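Local coordinates for protein alpha-galactosidase (Thermus thermophilus, PDB 6LCJ) that probably hydrolyses terminal alpha-linked galactose from oligosaccharides such as stachyose, working as a thermostable hexameric glycosidase, at residues 261-266 / 271-276; 74-79 / 305-310. All coordinates share one frame; numbering follows the deposited sequence.

Contact 1: residues 261-266 / 271-276; sequences PVRAGF and PLYALD
Ala264 and Leu272 face each other across a beta hairpin, and the close-packed part of the contact runs from this pair to Phe266 and Pro271. The hairpin extends a small antiparallel sheet with strand 238-240, in the excursion between barrel strands 229-234 and 298-303. Two backbone bonds hold the packed part: Ala264 N to Leu272 O (2.8 Å) and Leu272 N to Gly265 O (2.7 Å). Leu272 lays its CB, CG and CD1 over the Gly265 peptide, CB coming to 3.4 Å from Gly265 O. Glycine suits this place, because at these backbone angles a side chain would be forced against Ala264 O and would also come close to Leu272 CD1. The small methyl of Ala264 fits between the CB atoms of Leu272 and Ala274. In Phe266, CG anti to the backbone N (chi1 -166°) sets the ring alongside Pro271, CE2 lying 3.8 Å from Pro271 CD. This is a non-hydrogen-bonded pair, where Pro271 needs no N-H toward Phe266. Trp371 of a second subunit meets the Phe266 ring edge-to-face.

The other side is looser and wetter. Arg263 and Tyr273 extend side by side, guanidinium and ring 31° apart, with Arg263 NH2 2.7 Å from Tyr273 OH but badly angled for a hydrogen bond. Pro261 CB touches Tyr273 CD1 at 3.8 Å. One water takes a hydrogen bond from Arg263 NE (3.0 Å), in the guanidinium plane, and gives one to Leu272 O (2.5 Å); another joins Val262 O to Ala274 N.

Leu272 O thus accepts from both a peptide N-H and a water. Direct bonds and apolar packing hold the side of Ala264, Gly265 and Leu272; one water bridges beside solvent-exposed Arg263, the other beside buried Ala274.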
loop_
_atom_site.group_PDB
_atom_site.type_symbol
_atom_site.label_atom_id
_atom_site.label_comp_id
_atom_site.label_asym_id
_atom_site.label_seq_id
_atom_site.Cartn_x
_atom_site.Cartn_y
_atom_site.Cartn_z
ATOM N N PRO E 261 -25.783 -14.575 -0.122
ATOM C CA PRO E 261 -25.913 -15.423 -1.314
ATOM C C PRO E 261 -24.576 -15.630 -2.005
ATOM O O PRO E 261 -23.803 -14.692 -2.196
ATOM C CB PRO E 261 -26.882 -14.635 -2.202
ATOM C CG PRO E 261 -27.669 -13.799 -1.236
ATOM C CD PRO E 261 -26.685 -13.412 -0.174
ATOM N N VAL E 262 -24.300 -16.881 -2.363
ATOM C CA VAL E 262 -23.112 -17.200 -3.139
ATOM C C VAL E 262 -23.263 -16.659 -4.557
ATOM O O VAL E 262 -24.311 -16.813 -5.195
ATOM C CB VAL E 262 -22.890 -18.718 -3.123
ATOM C CG1 VAL E 262 -21.783 -19.136 -4.091
ATOM C CG2 VAL E 262 -22.582 -19.157 -1.705
ATOM N N ARG E 263 -22.223 -15.997 -5.051
ATOM C CA ARG E 263 -22.263 -15.453 -6.404
ATOM C C ARG E 263 -22.073 -16.578 -7.416
ATOM O O ARG E 263 -21.192 -17.434 -7.255
ATOM C CB ARG E 263 -21.193 -14.376 -6.559
ATOM C CG ARG E 263 -21.150 -13.452 -5.343
ATOM C CD ARG E 263 -20.947 -12.013 -5.717
ATOM N NE ARG E 263 -22.181 -11.395 -6.198
ATOM C CZ ARG E 263 -22.637 -10.216 -5.783
ATOM N NH1 ARG E 263 -21.959 -9.532 -4.864
ATOM N NH2 ARG E 263 -23.770 -9.724 -6.284
ATOM N N ALA E 264 -22.935 -16.614 -8.428
ATOM C CA ALA E 264 -22.843 -17.644 -9.457
ATOM C C ALA E 264 -22.457 -17.071 -10.818
ATOM O O ALA E 264 -22.586 -17.758 -11.831
ATOM C CB ALA E 264 -24.155 -18.424 -9.561
ATOM N N GLY E 265 -21.986 -15.834 -10.863
ATOM C CA GLY E 265 -21.527 -15.242 -12.101
ATOM C C GLY E 265 -22.305 -14.037 -12.584
ATOM O O GLY E 265 -23.053 -13.412 -11.829
ATOM N N PHE E 266 -22.130 -13.701 -13.859
ATOM C CA PHE E 266 -22.710 -12.499 -14.442
ATOM C C PHE E 266 -23.109 -12.799 -15.876
ATOM O O PHE E 266 -22.254 -13.110 -16.711
ATOM C CB PHE E 266 -21.721 -11.340 -14.391
ATOM C CG PHE E 266 -22.344 -10.013 -14.664
ATOM C CD1 PHE E 266 -22.497 -9.557 -15.968
ATOM C CD2 PHE E 266 -22.794 -9.220 -13.618
ATOM C CE1 PHE E 266 -23.079 -8.329 -16.217
ATOM C CE2 PHE E 266 -23.387 -7.989 -13.860
ATOM C CZ PHE E 266 -23.524 -7.538 -15.157
ATOM N N PRO E 271 -26.076 -9.864 -12.084
ATOM C CA PRO E 271 -25.453 -10.880 -11.229
ATOM C C PRO E 271 -26.323 -12.117 -11.100
ATOM O O PRO E 271 -27.548 -12.036 -11.019
ATOM C CB PRO E 271 -25.307 -10.167 -9.880
ATOM C CG PRO E 271 -25.297 -8.728 -10.219
ATOM C CD PRO E 271 -26.242 -8.590 -11.374
ATOM N N LEU E 272 -25.664 -13.267 -11.055
ATOM C CA LEU E 272 -26.314 -14.558 -10.966
ATOM C C LEU E 272 -26.156 -15.128 -9.566
ATOM O O LEU E 272 -25.139 -14.928 -8.898
ATOM C CB LEU E 272 -25.730 -15.543 -11.980
ATOM C CG LEU E 272 -25.681 -15.066 -13.428
ATOM C CD1 LEU E 272 -25.026 -16.136 -14.274
ATOM C CD2 LEU E 272 -27.077 -14.733 -13.918
ATOM N N TYR E 273 -27.175 -15.857 -9.146
ATOM C CA TYR E 273 -27.207 -16.518 -7.860
ATOM C C TYR E 273 -27.686 -17.932 -8.105
ATOM O O TYR E 273 -28.203 -18.249 -9.174
ATOM C CB TYR E 273 -28.114 -15.771 -6.863
ATOM C CG TYR E 273 -27.653 -14.354 -6.643
ATOM C CD1 TYR E 273 -26.501 -14.091 -5.919
ATOM C CD2 TYR E 273 -28.343 -13.293 -7.178
ATOM C CE1 TYR E 273 -26.057 -12.815 -5.721
ATOM C CE2 TYR E 273 -27.909 -11.994 -6.979
ATOM C CZ TYR E 273 -26.762 -11.767 -6.252
ATOM O OH TYR E 273 -26.319 -10.482 -6.049
ATOM N N ALA E 274 -27.495 -18.786 -7.111
ATOM C CA ALA E 274 -27.755 -20.202 -7.253
ATOM C C ALA E 274 -28.847 -20.612 -6.279
ATOM O O ALA E 274 -29.000 -20.015 -5.209
ATOM C CB ALA E 274 -26.488 -21.022 -7.000
ATOM N N LEU E 275 -29.616 -21.625 -6.667
ATOM C CA LEU E 275 -30.483 -22.321 -5.733
ATOM C C LEU E 275 -29.697 -23.454 -5.096
ATOM O O LEU E 275 -28.832 -24.058 -5.733
ATOM C CB LEU E 275 -31.731 -22.854 -6.433
ATOM C CG LEU E 275 -32.600 -21.777 -7.083
ATOM C CD1 LEU E 275 -33.674 -22.426 -7.943
ATOM C CD2 LEU E 275 -33.212 -20.826 -6.054
ATOM N N ASP E 276 -29.990 -23.727 -3.826
ATOM C CA ASP E 276 -29.175 -24.635 -3.022
ATOM C C ASP E 276 -29.566 -26.069 -3.338
ATOM O O ASP E 276 -30.615 -26.544 -2.904
ATOM C CB ASP E 276 -29.351 -24.317 -1.539
ATOM C CG ASP E 276 -28.582 -25.257 -0.626
ATOM O OD1 ASP E 276 -27.846 -26.147 -1.108
ATOM O OD2 ASP E 276 -28.707 -25.085 0.606
HETATM O O HOH W 1 -26.536 -17.930 -4.577
HETATM O O HOH W 2 -23.557 -13.054 -8.265
#

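Contact 2: residues 74-79 / 305-310; sequences RPQADD and FLYAAA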
loop_
_atom_site.group_PDB
_atom_site.type_symbol
_atom_site.label_atom_id
_atom_site.label_comp_id
_atom_site.label_asym_id
_atom_site.label_seq_id
_atom_site.Cartn_x
_atom_site.Cartn_y
_atom_site.Cartn_z
ATOM N N ARG E 74 -15.775 -15.304 -12.808
ATOM C CA ARG E 74 -15.098 -16.535 -12.400
ATOM C C ARG E 74 -16.032 -17.670 -11.988
ATOM O O ARG E 74 -15.745 -18.821 -12.358
ATOM C CB ARG E 74 -14.115 -16.231 -11.275
ATOM C CG ARG E 74 -12.987 -15.392 -11.757
ATOM C CD ARG E 74 -12.071 -15.004 -10.658
ATOM N NE ARG E 74 -10.953 -14.271 -11.229
ATOM C CZ ARG E 74 -9.967 -13.737 -10.522
ATOM N NH1 ARG E 74 -9.954 -13.859 -9.202
ATOM N NH2 ARG E 74 -9.003 -13.074 -11.142
ATOM N N PRO E 75 -17.122 -17.455 -11.243
ATOM C CA PRO E 75 -17.961 -18.612 -10.862
ATOM C C PRO E 75 -18.572 -19.353 -12.050
ATOM O O PRO E 75 -18.897 -20.541 -11.920
ATOM C CB PRO E 75 -19.043 -17.990 -9.965
ATOM C CG PRO E 75 -18.419 -16.716 -9.443
ATOM C CD PRO E 75 -17.564 -16.211 -10.582
ATOM N N GLN E 76 -18.727 -18.709 -13.206
ATOM C CA GLN E 76 -19.275 -19.378 -14.380
ATOM C C GLN E 76 -18.200 -19.800 -15.378
ATOM O O GLN E 76 -18.540 -20.300 -16.453
ATOM C CB GLN E 76 -20.312 -18.487 -15.076
ATOM C CG GLN E 76 -19.739 -17.489 -16.058
ATOM C CD GLN E 76 -20.504 -16.178 -16.033
ATOM O OE1 GLN E 76 -20.970 -15.762 -14.978
ATOM N NE2 GLN E 76 -20.632 -15.518 -17.188
ATOM N N ALA E 77 -16.920 -19.617 -15.044
ATOM C CA ALA E 77 -15.797 -19.994 -15.890
ATOM C C ALA E 77 -15.165 -21.320 -15.475
ATOM O O ALA E 77 -14.801 -22.130 -16.336
ATOM C CB ALA E 77 -14.731 -18.891 -15.880
ATOM N N ASP E 78 -15.045 -21.575 -14.174
ATOM C CA ASP E 78 -14.339 -22.759 -13.704
ATOM C C ASP E 78 -14.659 -22.946 -12.223
ATOM O O ASP E 78 -15.393 -22.161 -11.618
ATOM C CB ASP E 78 -12.829 -22.612 -13.954
ATOM C CG ASP E 78 -12.128 -23.939 -14.243
ATOM O OD1 ASP E 78 -12.520 -24.983 -13.669
ATOM O OD2 ASP E 78 -11.151 -23.928 -15.033
ATOM N N ASP E 79 -14.114 -24.010 -11.653
ATOM C CA ASP E 79 -14.013 -24.159 -10.210
ATOM C C ASP E 79 -13.309 -22.930 -9.639
ATOM O O ASP E 79 -12.135 -22.694 -9.970
ATOM C CB ASP E 79 -13.235 -25.444 -9.901
ATOM C CG ASP E 79 -13.129 -25.761 -8.413
ATOM O OD1 ASP E 79 -13.193 -24.849 -7.552
ATOM O OD2 ASP E 79 -12.941 -26.960 -8.116
ATOM N N PHE E 305 -26.102 -24.392 -17.242
ATOM C CA PHE E 305 -25.553 -23.710 -16.078
ATOM C C PHE E 305 -25.564 -24.617 -14.862
ATOM O O PHE E 305 -25.809 -24.163 -13.746
ATOM C CB PHE E 305 -26.314 -22.415 -15.778
ATOM C CG PHE E 305 -26.107 -21.341 -16.800
ATOM C CD1 PHE E 305 -26.769 -21.386 -18.020
ATOM C CD2 PHE E 305 -25.241 -20.287 -16.548
ATOM C CE1 PHE E 305 -26.574 -20.393 -18.977
ATOM C CE2 PHE E 305 -25.039 -19.287 -17.501
ATOM C CZ PHE E 305 -25.709 -19.341 -18.716
ATOM N N LEU E 306 -25.317 -25.907 -15.079
ATOM C CA LEU E 306 -25.393 -26.888 -14.011
ATOM C C LEU E 306 -24.257 -26.758 -13.004
ATOM O O LEU E 306 -24.337 -27.369 -11.930
ATOM C CB LEU E 306 -25.409 -28.297 -14.605
ATOM C CG LEU E 306 -26.646 -28.737 -15.412
ATOM C CD1 LEU E 306 -26.435 -30.154 -15.932
ATOM C CD2 LEU E 306 -27.887 -28.663 -14.571
ATOM N N TYR E 307 -23.206 -25.985 -13.316
ATOM C CA TYR E 307 -22.219 -25.643 -12.295
ATOM C C TYR E 307 -22.874 -24.977 -11.076
ATOM O O TYR E 307 -22.349 -25.071 -9.959
ATOM C CB TYR E 307 -21.138 -24.722 -12.886
ATOM C CG TYR E 307 -21.633 -23.303 -13.079
ATOM C CD1 TYR E 307 -21.546 -22.365 -12.058
ATOM C CD2 TYR E 307 -22.217 -22.913 -14.269
ATOM C CE1 TYR E 307 -22.028 -21.087 -12.222
ATOM C CE2 TYR E 307 -22.697 -21.632 -14.438
ATOM C CZ TYR E 307 -22.603 -20.729 -13.415
ATOM O OH TYR E 307 -23.093 -19.467 -13.596
ATOM N N ALA E 308 -23.994 -24.272 -11.269
ATOM C CA ALA E 308 -24.617 -23.597 -10.137
ATOM C C ALA E 308 -24.997 -24.578 -9.037
ATOM O O ALA E 308 -24.957 -24.229 -7.852
ATOM C CB ALA E 308 -25.837 -22.807 -10.596
ATOM N N ALA E 309 -25.344 -25.813 -9.399
ATOM C CA ALA E 309 -25.714 -26.812 -8.410
ATOM C C ALA E 309 -24.515 -27.399 -7.668
ATOM O O ALA E 309 -24.710 -28.141 -6.692
ATOM C CB ALA E 309 -26.499 -27.935 -9.084
ATOM N N ALA E 310 -23.288 -27.100 -8.102
ATOM C CA ALA E 310 -22.094 -27.703 -7.518
ATOM C C ALA E 310 -21.157 -26.668 -6.908
ATOM O O ALA E 310 -20.033 -27.009 -6.531
ATOM C CB ALA E 310 -21.352 -28.544 -8.559
#
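Tyr307 holds CG between its backbone N and carbonyl carbon (chi1 75°), a torsion that swings the ring off the 3-10 turn of 306-309 and lays one face under Gln76. Gln76 has the same kind of first torsion (chi1 85°), which carries its amide away from the ring and leaves CA and CB to do the touching. The CA makes a CH-pi contact 4.0 Å from the Tyr307 ring centroid, 24° off the normal and displaced toward the rim. Beyond it, Gln76 CB rests 3.3 Å from Tyr307 OH. Pro75 O makes a close, oblique contact with the same ring, 3.2 Å from Tyr307 CE1.

Tyr307 OH bonds to Ala264 O, and Gln76 OE1 accepts from Phe266 N, both on the neighbouring hairpin. Phe305 turns the edge of its ring to the same hydroxyl. Tyrosine fits because its flat face carries a backbone CH while its far end donates a proton; glutamine, because its bent chain reaches a peptide N-H beyond the loop.

The loop leads into helix 80-84, with Asp79 at the N-cap; Asp78 and Asp79 form salt bridges to Arg47 and Arg114 respectively.

The contact joins a loop of the N-terminal antiparallel-sheet region to the loop after strand 298-303 of the TIM barrel. Across it the meeting is wholly one of CH, ring and carbonyl, so its directional strength is borrowed from the bonds that both side chains make to the hairpin.

From the N terminus, the loop at 74-79 comes within the N-terminal region, after strand 56-59 and before helix 80-84. The chain then completes the antiparallel sheets and enters the barrel, and 74-79 meets its partner, 305-310, just after barrel strand 298-303. Contact 2 therefore closes a loop of more than two hundred residues. Contact 1 closes a short hairpin of the barrel domain between strand 229-234 and strand 298-303, wholly within that long loop, so the two nest without crossing. They also touch in space, side chains of contact 2 reaching the hairpin backbone. Hairpin, barrel loop and N-terminal region thus meet in one three-way junction.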